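VIN1 (Oscarella pearsei, PDB 6BFI) binds actin filaments and may play a role in cell-cell adhesion as a member of the vinculin and alpha-catenin family. Local coordinates at residues A[513-518]-A[594-599]; A[502-507]-A[605-610]; A[495-500]-A[611-616]; A[381-386]-A[408-413]. All blocks are in the same frame, centred on the assembly; numbering follows the deposited sequence.

Interaction 1. Residues A[513-518]-A[594-599]; sequences EAKRIA and KFCSSA
Lys515 lies against Cys596 where helices 496-519 and 589-615 run antiparallel, their local axes 10.1 Å apart. Followed outward, the lysine first brings CB to 4.1 Å from Cys596 SG. With chi1 at -68°, CG stands anti to the carbonyl carbon and comes closer, 3.8 Å from the same sulfur. CD then passes Cys596 CB at 4.1 Å. Beyond it the chain bends at chi3 (-65°), and NZ ends in a salt bridge with Asp600, one turn further along the partner helix. Beside this pair the CE2-CZ side of the Phe595 ring rests against Ala514 and Ala518 of the facing helix. Its CE2 is 3.6 Å from Ala518 CB, which approaches obliquely, and its CZ is 3.9 Å from Ala514 CB. Ala514 O sits at the ring edge, near its plane, 3.6 Å from CE2. Leu527 of helix 524-550 and Met575 and Val582 of helix 572-584 also touch this ring, so Phe595 belongs to the core of a four-helix bundle. No hydrogen bond joins the two segments: the small alanines admit the ring, the lysine methylenes serve as apolar surface for the thiol, while the lysine's charge is paired at its tip, with Asp600.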
loop_
_atom_site.group_PDB
_atom_site.type_symbol
_atom_site.label_atom_id
_atom_site.label_comp_id
_atom_site.label_asym_id
_atom_site.label_seq_id
_atom_site.Cartn_x
_atom_site.Cartn_y
_atom_site.Cartn_z
ATOM N N GLU A 513 -20.730 -11.368 -35.266
ATOM C CA GLU A 513 -20.876 -12.814 -35.402
ATOM C C GLU A 513 -22.267 -13.269 -34.979
ATOM O O GLU A 513 -22.839 -14.183 -35.582
ATOM C CB GLU A 513 -19.797 -13.526 -34.585
ATOM C CG GLU A 513 -19.756 -15.034 -34.776
ATOM C CD GLU A 513 -19.639 -15.438 -36.233
ATOM O OE1 GLU A 513 -20.448 -16.278 -36.682
ATOM O OE2 GLU A 513 -18.745 -14.910 -36.929
ATOM N N ALA A 514 -22.836 -12.630 -33.952
ATOM C CA ALA A 514 -24.169 -13.003 -33.493
ATOM C C ALA A 514 -25.234 -12.630 -34.518
ATOM O O ALA A 514 -26.204 -13.372 -34.709
ATOM C CB ALA A 514 -24.467 -12.349 -32.144
ATOM N N LYS A 515 -25.079 -11.480 -35.178
ATOM C CA LYS A 515 -25.996 -11.123 -36.256
ATOM C C LYS A 515 -25.859 -12.088 -37.427
ATOM O O LYS A 515 -26.857 -12.451 -38.063
ATOM C CB LYS A 515 -25.748 -9.684 -36.710
ATOM C CG LYS A 515 -26.117 -8.629 -35.678
ATOM C CD LYS A 515 -25.994 -7.221 -36.251
ATOM C CE LYS A 515 -24.554 -6.882 -36.611
ATOM N NZ LYS A 515 -24.413 -5.477 -37.090
ATOM N N ARG A 516 -24.629 -12.514 -37.723
ATOM C CA ARG A 516 -24.415 -13.505 -38.774
ATOM C C ARG A 516 -25.116 -14.817 -38.441
ATOM O O ARG A 516 -25.778 -15.417 -39.296
ATOM C CB ARG A 516 -22.918 -13.731 -38.979
ATOM C CG ARG A 516 -22.588 -14.908 -39.878
ATOM C CD ARG A 516 -21.123 -15.292 -39.773
ATOM N NE ARG A 516 -20.835 -16.514 -40.516
ATOM C CZ ARG A 516 -20.966 -17.738 -40.017
ATOM N NH1 ARG A 516 -21.380 -17.906 -38.769
ATOM N NH2 ARG A 516 -20.683 -18.796 -40.767
ATOM N N ILE A 517 -24.979 -15.279 -37.195
ATOM C CA ILE A 517 -25.635 -16.514 -36.778
ATOM C C ILE A 517 -27.149 -16.335 -36.744
ATOM O O ILE A 517 -27.902 -17.300 -36.925
ATOM C CB ILE A 517 -25.075 -16.967 -35.414
ATOM C CG1 ILE A 517 -23.572 -17.228 -35.521
ATOM C CG2 ILE A 517 -25.780 -18.217 -34.913
ATOM C CD1 ILE A 517 -22.908 -17.545 -34.199
ATOM N N ALA A 518 -27.622 -15.106 -36.536
ATOM C CA ALA A 518 -29.059 -14.866 -36.468
ATOM C C ALA A 518 -29.698 -14.850 -37.851
ATOM O O ALA A 518 -30.793 -15.393 -38.034
ATOM C CB ALA A 518 -29.338 -13.552 -35.739
ATOM N N LYS A 594 -35.385 -7.405 -35.009
ATOM C CA LYS A 594 -35.451 -6.848 -33.660
ATOM C C LYS A 594 -34.167 -7.133 -32.888
ATOM O O LYS A 594 -33.581 -6.230 -32.276
ATOM C CB LYS A 594 -36.659 -7.417 -32.914
ATOM C CG LYS A 594 -38.000 -7.123 -33.563
ATOM C CD LYS A 594 -39.123 -7.859 -32.846
ATOM C CE LYS A 594 -40.465 -7.621 -33.522
ATOM N NZ LYS A 594 -41.543 -8.469 -32.937
ATOM N N PHE A 595 -33.713 -8.389 -32.915
ATOM C CA PHE A 595 -32.493 -8.748 -32.198
ATOM C C PHE A 595 -31.286 -7.987 -32.734
ATOM O O PHE A 595 -30.463 -7.489 -31.956
ATOM C CB PHE A 595 -32.255 -10.255 -32.286
ATOM C CG PHE A 595 -30.826 -10.652 -32.053
ATOM C CD1 PHE A 595 -30.265 -10.561 -30.790
ATOM C CD2 PHE A 595 -30.042 -11.111 -33.097
ATOM C CE1 PHE A 595 -28.947 -10.919 -30.574
ATOM C CE2 PHE A 595 -28.724 -11.473 -32.887
ATOM C CZ PHE A 595 -28.176 -11.376 -31.625
ATOM N N CYS A 596 -31.162 -7.888 -34.061
ATOM C CA CYS A 596 -30.033 -7.168 -34.642
ATOM C C CYS A 596 -30.032 -5.705 -34.215
ATOM O O CYS A 596 -28.981 -5.153 -33.864
ATOM C CB CYS A 596 -30.062 -7.287 -36.166
ATOM S SG CYS A 596 -29.751 -8.956 -36.798
ATOM N N SER A 597 -31.204 -5.063 -34.223
ATOM C CA SER A 597 -31.283 -3.672 -33.788
ATOM C C SER A 597 -30.935 -3.531 -32.310
ATOM O O SER A 597 -30.291 -2.554 -31.907
ATOM C CB SER A 597 -32.677 -3.112 -34.066
ATOM O OG SER A 597 -33.000 -3.212 -35.443
ATOM N N SER A 598 -31.347 -4.499 -31.487
ATOM C CA SER A 598 -31.042 -4.435 -30.058
ATOM C C SER A 598 -29.543 -4.571 -29.803
ATOM O O SER A 598 -28.962 -3.815 -29.011
ATOM C CB SER A 598 -31.817 -5.521 -29.312
ATOM O OG SER A 598 -33.215 -5.354 -29.463
ATOM N N ALA A 599 -28.899 -5.532 -30.471
ATOM C CA ALA A 599 -27.455 -5.694 -30.325
ATOM C C ALA A 599 -26.709 -4.458 -30.815
ATOM O O ALA A 599 -25.755 -4.000 -30.171
ATOM C CB ALA A 599 -26.994 -6.944 -31.074
#

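Interaction 2. Residues A[502-507]-A[605-610]; sequences VSEARI and GVAAVR
Glu504 and Arg610 form a two-pronged salt bridge between antiparallel helices 496-519 and 589-615. Arg610 grips side-on: NE donates to Glu504 OE1 at 2.6 Å with an N-H...O angle of 151°, and NH2 donates to Glu504 OE2, also at 2.6 Å but more bent. Both oxygens are met on their syn sides, yet the carboxylate and guanidinium planes are turned 50° apart, leaving each partner tilted from the other's plane. The glutamate chain is extended, CG anti to its backbone N, and crosses the arginine obliquely. Arg610 instead folds back: its chi2 of -97° falls off the staggered positions and chi3 bends again, and the guanidinium lies with one face over Ala607 CA, 3.9 Å from the plane. Ala607 CB is itself 3.6 Å from Glu504 OE2. Next to the ion pair, Val606 CG1 rests 4.0 Å from Glu504 CA, and Val606 CG2 meets Ile507 CD1 tip to tip at 3.7 Å. An alanine in place of Arg610 would probably leave the Glu504 carboxylate without its countercharge and free to turn. The charged pair flanks the apolar seam of a four-helix bundle, where Val606 also touches Leu568 of helix 555-569 and Ile507 touches Gln537 of helix 524-550.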
loop_
_atom_site.group_PDB
_atom_site.type_symbol
_atom_site.label_atom_id
_atom_site.label_comp_id
_atom_site.label_asym_id
_atom_site.label_seq_id
_atom_site.Cartn_x
_atom_site.Cartn_y
_atom_site.Cartn_z
ATOM N N VAL A 502 -10.688 -1.883 -26.148
ATOM C CA VAL A 502 -10.617 -3.324 -26.372
ATOM C C VAL A 502 -12.003 -3.950 -26.270
ATOM O O VAL A 502 -12.399 -4.760 -27.121
ATOM C CB VAL A 502 -9.624 -3.963 -25.381
ATOM C CG1 VAL A 502 -9.615 -5.472 -25.533
ATOM C CG2 VAL A 502 -8.227 -3.399 -25.597
ATOM N N SER A 503 -12.767 -3.570 -25.243
ATOM C CA SER A 503 -14.126 -4.080 -25.094
ATOM C C SER A 503 -15.028 -3.632 -26.238
ATOM O O SER A 503 -15.915 -4.385 -26.652
ATOM C CB SER A 503 -14.713 -3.631 -23.756
ATOM O OG SER A 503 -13.962 -4.141 -22.669
ATOM N N GLU A 504 -14.821 -2.423 -26.759
ATOM C CA GLU A 504 -15.619 -1.964 -27.891
ATOM C C GLU A 504 -15.344 -2.809 -29.128
ATOM O O GLU A 504 -16.273 -3.201 -29.844
ATOM C CB GLU A 504 -15.333 -0.487 -28.169
ATOM C CG GLU A 504 -16.267 0.169 -29.180
ATOM C CD GLU A 504 -15.869 1.601 -29.499
ATOM O OE1 GLU A 504 -14.763 2.016 -29.089
ATOM O OE2 GLU A 504 -16.657 2.314 -30.159
ATOM N N ALA A 505 -14.070 -3.116 -29.385
ATOM C CA ALA A 505 -13.723 -3.921 -30.553
ATOM C C ALA A 505 -14.233 -5.351 -30.409
ATOM O O ALA A 505 -14.870 -5.890 -31.323
ATOM C CB ALA A 505 -12.210 -3.906 -30.769
ATOM N N ARG A 506 -13.962 -5.982 -29.262
ATOM C CA ARG A 506 -14.412 -7.353 -29.044
ATOM C C ARG A 506 -15.932 -7.451 -29.103
ATOM O O ARG A 506 -16.478 -8.394 -29.688
ATOM C CB ARG A 506 -13.886 -7.872 -27.705
ATOM C CG ARG A 506 -12.387 -8.135 -27.698
ATOM C CD ARG A 506 -11.826 -8.235 -26.285
ATOM N NE ARG A 506 -11.398 -9.588 -25.942
ATOM C CZ ARG A 506 -11.968 -10.339 -25.004
ATOM N NH1 ARG A 506 -12.993 -9.867 -24.303
ATOM N NH2 ARG A 506 -11.509 -11.559 -24.761
ATOM N N ILE A 507 -16.630 -6.479 -28.513
ATOM C CA ILE A 507 -18.088 -6.473 -28.573
ATOM C C ILE A 507 -18.563 -6.273 -30.008
ATOM O O ILE A 507 -19.568 -6.857 -30.425
ATOM C CB ILE A 507 -18.659 -5.404 -27.623
ATOM C CG1 ILE A 507 -18.559 -5.877 -26.172
ATOM C CG2 ILE A 507 -20.107 -5.087 -27.964
ATOM C CD1 ILE A 507 -18.968 -4.833 -25.160
ATOM N N GLY A 605 -24.270 1.941 -27.135
ATOM C CA GLY A 605 -24.084 2.335 -25.746
ATOM C C GLY A 605 -22.639 2.215 -25.293
ATOM O O GLY A 605 -22.101 3.120 -24.637
ATOM N N VAL A 606 -21.990 1.099 -25.637
ATOM C CA VAL A 606 -20.571 0.944 -25.316
ATOM C C VAL A 606 -19.760 2.065 -25.952
ATOM O O VAL A 606 -18.877 2.657 -25.313
ATOM C CB VAL A 606 -20.066 -0.442 -25.760
ATOM C CG1 VAL A 606 -18.552 -0.522 -25.636
ATOM C CG2 VAL A 606 -20.728 -1.532 -24.931
ATOM N N ALA A 607 -20.056 2.385 -27.214
ATOM C CA ALA A 607 -19.386 3.505 -27.866
ATOM C C ALA A 607 -19.611 4.809 -27.112
ATOM O O ALA A 607 -18.715 5.656 -27.060
ATOM C CB ALA A 607 -19.867 3.637 -29.311
ATOM N N ALA A 608 -20.793 4.984 -26.515
ATOM C CA ALA A 608 -21.066 6.204 -25.760
ATOM C C ALA A 608 -20.190 6.288 -24.516
ATOM O O ALA A 608 -19.582 7.332 -24.240
ATOM C CB ALA A 608 -22.545 6.271 -25.385
ATOM N N VAL A 609 -20.111 5.195 -23.751
ATOM C CA VAL A 609 -19.259 5.192 -22.561
ATOM C C VAL A 609 -17.805 5.453 -22.948
ATOM O O VAL A 609 -17.105 6.269 -22.325
ATOM C CB VAL A 609 -19.411 3.865 -21.796
ATOM C CG1 VAL A 609 -18.593 3.892 -20.512
ATOM C CG2 VAL A 609 -20.882 3.591 -21.504
ATOM N N ARG A 610 -17.335 4.763 -23.994
ATOM C CA ARG A 610 -15.987 4.992 -24.499
ATOM C C ARG A 610 -15.786 6.441 -24.917
ATOM O O ARG A 610 -14.681 6.976 -24.782
ATOM C CB ARG A 610 -15.707 4.053 -25.676
ATOM C CG ARG A 610 -14.257 4.021 -26.136
ATOM C CD ARG A 610 -13.996 4.944 -27.325
ATOM N NE ARG A 610 -14.801 4.588 -28.492
ATOM C CZ ARG A 610 -15.781 5.341 -28.983
ATOM N NH1 ARG A 610 -16.073 6.504 -28.415
ATOM N NH2 ARG A 610 -16.463 4.938 -30.047
#

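Interaction 3. Residues A[495-500]-A[611-616]; sequences DSLEFM and SVIEDN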
loop_
_atom_site.group_PDB
_atom_site.type_symbol
_atom_site.label_atom_id
_atom_site.label_comp_id
_atom_site.label_asym_id
_atom_site.label_seq_id
_atom_site.Cartn_x
_atom_site.Cartn_y
_atom_site.Cartn_z
ATOM N N ASP A 495 -5.720 0.988 -17.083
ATOM C CA ASP A 495 -6.127 2.142 -17.878
ATOM C C ASP A 495 -7.514 1.901 -18.455
ATOM O O ASP A 495 -7.712 0.986 -19.262
ATOM C CB ASP A 495 -5.114 2.394 -18.994
ATOM C CG ASP A 495 -5.264 3.768 -19.632
ATOM O OD1 ASP A 495 -6.321 4.411 -19.450
ATOM O OD2 ASP A 495 -4.321 4.202 -20.326
ATOM N N SER A 496 -8.474 2.731 -18.049
ATOM C CA SER A 496 -9.871 2.447 -18.354
ATOM C C SER A 496 -10.196 2.707 -19.819
ATOM O O SER A 496 -11.003 1.983 -20.414
ATOM C CB SER A 496 -10.779 3.270 -17.448
ATOM O OG SER A 496 -10.613 2.878 -16.095
ATOM N N LEU A 497 -9.588 3.737 -20.416
ATOM C CA LEU A 497 -9.834 4.021 -21.827
ATOM C C LEU A 497 -9.425 2.846 -22.705
ATOM O O LEU A 497 -10.125 2.504 -23.667
ATOM C CB LEU A 497 -9.090 5.290 -22.243
ATOM C CG LEU A 497 -9.117 5.661 -23.730
ATOM C CD1 LEU A 497 -10.545 5.727 -24.256
ATOM C CD2 LEU A 497 -8.404 6.983 -23.958
ATOM N N GLU A 498 -8.296 2.210 -22.384
ATOM C CA GLU A 498 -7.888 1.025 -23.131
ATOM C C GLU A 498 -8.881 -0.115 -22.941
ATOM O O GLU A 498 -9.176 -0.852 -23.890
ATOM C CB GLU A 498 -6.482 0.592 -22.713
ATOM C CG GLU A 498 -5.376 1.527 -23.172
ATOM C CD GLU A 498 -5.251 1.605 -24.685
ATOM O OE1 GLU A 498 -5.801 0.731 -25.387
ATOM O OE2 GLU A 498 -4.599 2.548 -25.178
ATOM N N PHE A 499 -9.410 -0.276 -21.722
ATOM C CA PHE A 499 -10.437 -1.289 -21.497
ATOM C C PHE A 499 -11.668 -1.014 -22.350
ATOM O O PHE A 499 -12.264 -1.941 -22.910
ATOM C CB PHE A 499 -10.813 -1.350 -20.013
ATOM C CG PHE A 499 -11.743 -2.488 -19.663
ATOM C CD1 PHE A 499 -13.117 -2.350 -19.796
ATOM C CD2 PHE A 499 -11.239 -3.691 -19.193
ATOM C CE1 PHE A 499 -13.970 -3.392 -19.480
ATOM C CE2 PHE A 499 -12.088 -4.741 -18.871
ATOM C CZ PHE A 499 -13.454 -4.590 -19.013
ATOM N N MET A 500 -12.057 0.258 -22.469
ATOM C CA MET A 500 -13.231 0.597 -23.265
ATOM C C MET A 500 -12.981 0.392 -24.753
ATOM O O MET A 500 -13.900 0.003 -25.483
ATOM C CB MET A 500 -13.659 2.038 -22.989
ATOM C CG MET A 500 -14.074 2.295 -21.548
ATOM S SD MET A 500 -15.277 1.089 -20.945
ATOM C CE MET A 500 -15.476 1.623 -19.245
ATOM N N SER A 611 -16.837 7.094 -25.419
ATOM C CA SER A 611 -16.710 8.486 -25.833
ATOM C C SER A 611 -16.595 9.413 -24.630
ATOM O O SER A 611 -15.845 10.395 -24.671
ATOM C CB SER A 611 -17.897 8.894 -26.703
ATOM O OG SER A 611 -17.910 10.299 -26.895
ATOM N N VAL A 612 -17.338 9.130 -23.558
ATOM C CA VAL A 612 -17.236 9.961 -22.360
ATOM C C VAL A 612 -15.842 9.842 -21.753
ATOM O O VAL A 612 -15.175 10.849 -21.469
ATOM C CB VAL A 612 -18.330 9.583 -21.345
ATOM C CG1 VAL A 612 -18.132 10.350 -20.048
ATOM C CG2 VAL A 612 -19.706 9.865 -21.926
ATOM N N ILE A 613 -15.373 8.605 -21.566
ATOM C CA ILE A 613 -14.036 8.412 -21.008
ATOM C C ILE A 613 -12.981 9.011 -21.932
ATOM O O ILE A 613 -12.002 9.616 -21.476
ATOM C CB ILE A 613 -13.783 6.918 -20.738
ATOM C CG1 ILE A 613 -14.657 6.445 -19.571
ATOM C CG2 ILE A 613 -12.307 6.660 -20.465
ATOM C CD1 ILE A 613 -14.349 5.046 -19.100
ATOM N N GLU A 614 -13.181 8.880 -23.245
ATOM C CA GLU A 614 -12.218 9.401 -24.209
ATOM C C GLU A 614 -12.142 10.921 -24.148
ATOM O O GLU A 614 -11.049 11.498 -24.195
ATOM C CB GLU A 614 -12.596 8.936 -25.615
ATOM C CG GLU A 614 -11.427 8.768 -26.567
ATOM C CD GLU A 614 -11.850 8.187 -27.906
ATOM O OE1 GLU A 614 -12.929 8.568 -28.409
ATOM O OE2 GLU A 614 -11.109 7.340 -28.447
ATOM N N ASP A 615 -13.293 11.586 -24.033
ATOM C CA ASP A 615 -13.322 13.040 -23.954
ATOM C C ASP A 615 -12.855 13.568 -22.606
ATOM O O ASP A 615 -12.500 14.748 -22.511
ATOM C CB ASP A 615 -14.731 13.559 -24.251
ATOM C CG ASP A 615 -15.156 13.300 -25.684
ATOM O OD1 ASP A 615 -14.268 13.060 -26.531
ATOM O OD2 ASP A 615 -16.373 13.339 -25.966
ATOM N N ASN A 616 -12.845 12.735 -21.566
ATOM C CA ASN A 616 -12.252 13.146 -20.299
ATOM C C ASN A 616 -10.769 12.801 -20.197
ATOM O O ASN A 616 -10.153 13.076 -19.162
ATOM C CB ASN A 616 -13.011 12.512 -19.129
ATOM C CG ASN A 616 -12.736 13.205 -17.802
ATOM O OD1 ASN A 616 -11.974 12.705 -16.971
ATOM N ND2 ASN A 616 -13.355 14.363 -17.600
#
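Leu497 and Met500 meet Ile613 through aliphatic groups alone, with no aromatic ring in the contact; the ring of Phe499 is directed elsewhere, touching Val372 of helix 344-375 and Val544 of helix 524-550, and the flat carboxylate of Glu614 lies beyond the methylene that does the touching. The fold is a four-helix bundle of the vinculin family, and here its first and last helices, 496-519 and 589-615, pack antiparallel close to the start of one and the end of the other. Their local axes run 9.5 Å apart, with an angle of 147° between their directions. Ile613 carries most of the contact and uses both of its branches. CG2, anti to the backbone N, sits 3.9 Å from both CA and CB of Leu497. In the other branch CG1 stands anti to the carbonyl carbon (chi1 -70°), and CD1 at its end meets Met500, whose chain bends at chi2 and crosses the isoleucine at about a right angle. There CD1 touches Met500 CE at 3.6 Å and Met500 CG at 3.7 Å, while Val541 and Val544 of helix 524-550 touch the same methionine. Leu497 also touches Trp617. Asp495 occupies the N-cap position of helix 496-519, with a weak capping bond from Leu497 N to OD1. On the flank of the contact, Leu497 CD1 rests on the aliphatic part of Glu614, 3.9 Å from its CG.

Interaction 4. Residues A[381-386]-A[408-413]; sequences GPIKAL and KEFEAH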
loop_
_atom_site.group_PDB
_atom_site.type_symbol
_atom_site.label_atom_id
_atom_site.label_comp_id
_atom_site.label_asym_id
_atom_site.label_seq_id
_atom_site.Cartn_x
_atom_site.Cartn_y
_atom_site.Cartn_z
ATOM N N GLY A 381 -19.277 -17.206 -13.135
ATOM C CA GLY A 381 -19.809 -18.284 -13.937
ATOM C C GLY A 381 -19.316 -19.668 -13.551
ATOM O O GLY A 381 -20.107 -20.559 -13.218
ATOM N N PRO A 382 -17.995 -19.884 -13.603
ATOM C CA PRO A 382 -17.473 -21.239 -13.348
ATOM C C PRO A 382 -17.796 -21.788 -11.967
ATOM O O PRO A 382 -18.086 -22.986 -11.844
ATOM C CB PRO A 382 -15.962 -21.067 -13.554
ATOM C CG PRO A 382 -15.848 -19.930 -14.508
ATOM C CD PRO A 382 -16.949 -18.984 -14.123
ATOM N N ILE A 383 -17.754 -20.959 -10.920
ATOM C CA ILE A 383 -18.058 -21.478 -9.589
ATOM C C ILE A 383 -19.546 -21.783 -9.462
ATOM O O ILE A 383 -19.938 -22.697 -8.723
ATOM C CB ILE A 383 -17.581 -20.506 -8.490
ATOM C CG1 ILE A 383 -17.622 -21.196 -7.122
ATOM C CG2 ILE A 383 -18.433 -19.250 -8.461
ATOM C CD1 ILE A 383 -17.170 -20.317 -5.973
ATOM N N LYS A 384 -20.395 -21.041 -10.179
ATOM C CA LYS A 384 -21.814 -21.375 -10.209
ATOM C C LYS A 384 -22.043 -22.698 -10.925
ATOM O O LYS A 384 -22.857 -23.518 -10.483
ATOM C CB LYS A 384 -22.604 -20.252 -10.883
ATOM C CG LYS A 384 -24.100 -20.494 -10.929
ATOM C CD LYS A 384 -24.666 -20.650 -9.528
ATOM C CE LYS A 384 -26.167 -20.876 -9.561
ATOM N NZ LYS A 384 -26.723 -21.058 -8.191
ATOM N N ALA A 385 -21.323 -22.927 -12.027
ATOM C CA ALA A 385 -21.405 -24.212 -12.712
ATOM C C ALA A 385 -20.922 -25.350 -11.821
ATOM O O ALA A 385 -21.463 -26.460 -11.884
ATOM C CB ALA A 385 -20.596 -24.164 -14.009
ATOM N N LEU A 386 -19.916 -25.092 -10.980
ATOM C CA LEU A 386 -19.458 -26.117 -10.047
ATOM C C LEU A 386 -20.507 -26.402 -8.979
ATOM O O LEU A 386 -20.769 -27.567 -8.654
ATOM C CB LEU A 386 -18.139 -25.696 -9.403
ATOM C CG LEU A 386 -17.613 -26.630 -8.309
ATOM C CD1 LEU A 386 -17.244 -27.992 -8.880
ATOM C CD2 LEU A 386 -16.429 -26.006 -7.595
ATOM N N LYS A 408 -12.252 -28.744 -12.359
ATOM C CA LYS A 408 -10.988 -28.366 -12.983
ATOM C C LYS A 408 -11.107 -27.023 -13.692
ATOM O O LYS A 408 -10.190 -26.190 -13.626
ATOM C CB LYS A 408 -10.534 -29.452 -13.958
ATOM C CG LYS A 408 -9.057 -29.380 -14.299
ATOM C CD LYS A 408 -8.215 -29.427 -13.034
ATOM C CE LYS A 408 -6.735 -29.253 -13.336
ATOM N NZ LYS A 408 -5.921 -29.236 -12.088
ATOM N N GLU A 409 -12.239 -26.787 -14.363
ATOM C CA GLU A 409 -12.459 -25.492 -14.995
ATOM C C GLU A 409 -12.471 -24.369 -13.964
ATOM O O GLU A 409 -11.952 -23.277 -14.224
ATOM C CB GLU A 409 -13.761 -25.503 -15.796
ATOM C CG GLU A 409 -13.676 -26.283 -17.098
ATOM C CD GLU A 409 -14.974 -26.254 -17.882
ATOM O OE1 GLU A 409 -15.991 -25.777 -17.336
ATOM O OE2 GLU A 409 -14.975 -26.708 -19.045
ATOM N N PHE A 410 -13.048 -24.619 -12.783
ATOM C CA PHE A 410 -13.026 -23.597 -11.740
ATOM C C PHE A 410 -11.602 -23.325 -11.268
ATOM O O PHE A 410 -11.200 -22.164 -11.119
ATOM C CB PHE A 410 -13.898 -24.000 -10.553
ATOM C CG PHE A 410 -13.664 -23.150 -9.332
ATOM C CD1 PHE A 410 -14.292 -21.923 -9.196
ATOM C CD2 PHE A 410 -12.789 -23.560 -8.336
ATOM C CE1 PHE A 410 -14.065 -21.131 -8.082
ATOM C CE2 PHE A 410 -12.560 -22.772 -7.226
ATOM C CZ PHE A 410 -13.201 -21.555 -7.101
ATOM N N GLU A 411 -10.833 -24.385 -11.009
ATOM C CA GLU A 411 -9.461 -24.204 -10.541
ATOM C C GLU A 411 -8.644 -23.388 -11.538
ATOM O O GLU A 411 -7.944 -22.439 -11.156
ATOM C CB GLU A 411 -8.810 -25.564 -10.285
ATOM C CG GLU A 411 -9.378 -26.303 -9.081
ATOM C CD GLU A 411 -8.773 -25.841 -7.765
ATOM O OE1 GLU A 411 -8.059 -26.644 -7.130
ATOM O OE2 GLU A 411 -9.006 -24.679 -7.367
ATOM N N ALA A 412 -8.734 -23.736 -12.826
ATOM C CA ALA A 412 -8.014 -22.969 -13.840
ATOM C C ALA A 412 -8.531 -21.539 -13.930
ATOM O O ALA A 412 -7.753 -20.607 -14.178
ATOM C CB ALA A 412 -8.116 -23.663 -15.199
ATOM N N HIS A 413 -9.834 -21.342 -13.713
ATOM C CA HIS A 413 -10.405 -20.000 -13.767
ATOM C C HIS A 413 -9.824 -19.108 -12.672
ATOM O O HIS A 413 -9.238 -18.055 -12.952
ATOM C CB HIS A 413 -11.928 -20.081 -13.655
ATOM C CG HIS A 413 -12.607 -18.747 -13.637
ATOM N ND1 HIS A 413 -12.578 -17.880 -14.708
ATOM C CD2 HIS A 413 -13.340 -18.134 -12.677
ATOM C CE1 HIS A 413 -13.262 -16.791 -14.409
ATOM N NE2 HIS A 413 -13.734 -16.919 -13.181
#
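His413, which takes Pro382 over one face of its ring, is hydrogen-bonded through NE2 to the backbone O of Val379, just ahead of helix 381-390. The two segments belong to successive helices, 381-390 and 399-427, which form an antiparallel helical hairpin within a helical bundle; their local axes are 8.7 Å apart, at 156°. No hydrogen bond links the segments themselves. Pro382 CG makes a CH-pi contact with the imidazole, 3.6 Å from the ring centroid and 15° off the normal. With chi1 at 177°, His413 CG stands anti to the backbone N, and the histidine side chain crosses the proline at about a right angle. A leucine in place of His413 would probably leave Val379 O without this bond and Pro382 without its flat aromatic face. One turn back, the Phe410 ring takes up the apolar side. Pro382 C lies at its edge, near its plane, while Ile383 runs alongside and points the same way. Leu386 CD2 approaches obliquely, 4.3 Å from Phe410 CG. Behind these, Val452 of helix 452-460 touches Ile383, Leu386 and Phe410, and Trp479 of helix 466-493 meets the phenylalanine ring, placing the phenylalanine side of the contact in the bundle core. The Ile383 side chain comes nearest to the ring where its CB lies 3.6 Å from Phe410 CE1.

Interactions 1, 2 and 3 are successive levels of one seam between helices 496-519 and 589-615, the first and last of a four-helix bundle. Because the helices are antiparallel, interaction 3 encloses interaction 2 along the chain, and interaction 2 encloses interaction 1. Interactions 2 and 3, with centres 9 Å apart, touch through Met500, which packs on Val609 and Arg610; the centres of interactions 1 and 2 are 16 Å apart. Interaction 4 comes earlier in the chain and joins neighbouring helices of another bundle, its centre 27 to 31 Å from the others. Long-range closure and local hairpin thus coexist in this all-helical vinculin-family protein.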